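Transcription initiation factor IIB (Methanocaldococcus jannaschii, PDB 5O9J) is a mini-intein of the HINT fold that probably excises itself from the transcription factor IIB precursor and joins the flanking segments. Local coordinates at residues E53-A56 against K62-F65. Residues are numbered along the deposited sequence; the frame is centred on the assembly and turned at random.
Sequences EVIA and KFKF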
loop_
_atom_site.group_PDB
_atom_site.type_symbol
_atom_site.label_atom_id
_atom_site.label_comp_id
_atom_site.label_asym_id
_atom_site.label_seq_id
_atom_site.Cartn_x
_atom_site.Cartn_y
_atom_site.Cartn_z
ATOM N N GLU A 53 -7.984 13.802 -1.860
ATOM C CA GLU A 53 -7.447 13.508 -0.544
ATOM C C GLU A 53 -7.635 12.033 -0.223
ATOM O O GLU A 53 -8.634 11.434 -0.607
ATOM C CB GLU A 53 -8.125 14.379 0.520
ATOM C CG GLU A 53 -8.130 15.866 0.198
ATOM C CD GLU A 53 -8.524 16.729 1.386
ATOM O OE1 GLU A 53 -9.306 16.261 2.244
ATOM O OE2 GLU A 53 -8.042 17.880 1.468
ATOM N N VAL A 54 -6.669 11.450 0.481
ATOM C CA VAL A 54 -6.769 10.054 0.885
ATOM C C VAL A 54 -6.591 9.936 2.401
ATOM O O VAL A 54 -6.013 10.827 3.038
ATOM C CB VAL A 54 -5.724 9.194 0.149
ATOM C CG1 VAL A 54 -4.317 9.490 0.663
ATOM C CG2 VAL A 54 -6.055 7.708 0.249
ATOM N N ILE A 55 -7.103 8.857 2.983
ATOM C CA ILE A 55 -6.894 8.613 4.407
ATOM C C ILE A 55 -5.445 8.236 4.639
ATOM O O ILE A 55 -4.927 7.317 4.020
ATOM C CB ILE A 55 -7.798 7.494 4.965
ATOM C CG1 ILE A 55 -9.259 7.923 4.917
ATOM C CG2 ILE A 55 -7.397 7.154 6.404
ATOM C CD1 ILE A 55 -9.553 9.208 5.698
ATOM N N ALA A 56 -4.789 8.967 5.524
ATOM C CA ALA A 56 -3.410 8.692 5.839
ATOM C C ALA A 56 -3.149 9.014 7.294
ATOM O O ALA A 56 -3.933 9.703 7.937
ATOM C CB ALA A 56 -2.487 9.493 4.940
ATOM N N LYS A 62 -2.205 11.345 13.517
ATOM C CA LYS A 62 -3.641 11.110 13.368
ATOM C C LYS A 62 -4.062 10.591 11.991
ATOM O O LYS A 62 -3.494 10.972 10.964
ATOM C CB LYS A 62 -4.411 12.394 13.690
ATOM C CG LYS A 62 -4.136 12.941 15.099
ATOM C CD LYS A 62 -4.381 14.435 15.184
ATOM C CE LYS A 62 -4.163 14.938 16.600
ATOM N NZ LYS A 62 -4.828 16.253 16.834
ATOM N N PHE A 63 -5.059 9.708 11.984
ATOM C CA PHE A 63 -5.668 9.237 10.743
ATOM C C PHE A 63 -6.703 10.234 10.238
ATOM O O PHE A 63 -7.770 10.409 10.833
ATOM C CB PHE A 63 -6.304 7.863 10.935
ATOM C CG PHE A 63 -5.302 6.746 11.035
ATOM C CD1 PHE A 63 -4.856 6.292 12.272
ATOM C CD2 PHE A 63 -4.795 6.158 9.891
ATOM C CE1 PHE A 63 -3.930 5.268 12.361
ATOM C CE2 PHE A 63 -3.864 5.134 9.974
ATOM C CZ PHE A 63 -3.432 4.688 11.206
ATOM N N LYS A 64 -6.364 10.872 9.124
ATOM C CA LYS A 64 -7.101 12.007 8.581
ATOM C C LYS A 64 -7.028 12.029 7.053
ATOM O O LYS A 64 -6.120 11.449 6.470
ATOM C CB LYS A 64 -6.529 13.326 9.117
ATOM C CG LYS A 64 -6.966 13.728 10.510
ATOM C CD LYS A 64 -6.648 15.200 10.738
ATOM C CE LYS A 64 -7.469 15.782 11.881
ATOM N NZ LYS A 64 -7.250 15.039 13.146
ATOM N N PHE A 65 -7.961 12.721 6.413
ATOM C CA PHE A 65 -7.827 13.010 4.991
ATOM C C PHE A 65 -6.638 13.935 4.752
ATOM O O PHE A 65 -6.513 14.972 5.401
ATOM C CB PHE A 65 -9.104 13.633 4.435
ATOM C CG PHE A 65 -10.193 12.635 4.174
ATOM C CD1 PHE A 65 -10.042 11.670 3.191
ATOM C CD2 PHE A 65 -11.362 12.653 4.921
ATOM C CE1 PHE A 65 -11.034 10.754 2.945
ATOM C CE2 PHE A 65 -12.363 11.736 4.686
ATOM C CZ PHE A 65 -12.202 10.784 3.700
#
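I55 sets its CD1 methyl over one face of the F65 ring, a CH-pi contact 3.5 Å from the ring centroid and 11° off the normal. CG1 of I55 lies anti to the carbonyl carbon and the second torsion (chi2 -58°) turns CD1 over the ring, while CG2 approaches the edge of the F63 ring, 4.5 Å from F63 CD2. A branched isoleucine suits this place because its two arms serve two aromatic rings; I12 of strand 10-15 also touches I55 and F65. E53 crosses F65 at about a right angle, its OE1 3.4 Å from F65 CB, its chain extended beyond CG and the carboxylate plane 27° from that of the ring. With an alanine in place of F65, the methyl of I55 would probably lose the flat surface it rests on, opening a gap beside I12.

Backbone bonds fix the register. A56 N donates to K64 O (3.0 Å) and K64 N returns the bond to A56 O (2.9 Å), making A56 and K64 a hydrogen-bonded pair; I55 and F65 form the adjoining non-hydrogen-bonded one. A56 and K64 share a face of the sheet, where small A56 fits against N171 of strand 171-174 and long, charged K64 suits an exposed place on the outermost strand.

The arrangement is an antiparallel beta hairpin, strands 52-57 and 63-67, bordering a four-stranded sheet in the HINT fold of inteins.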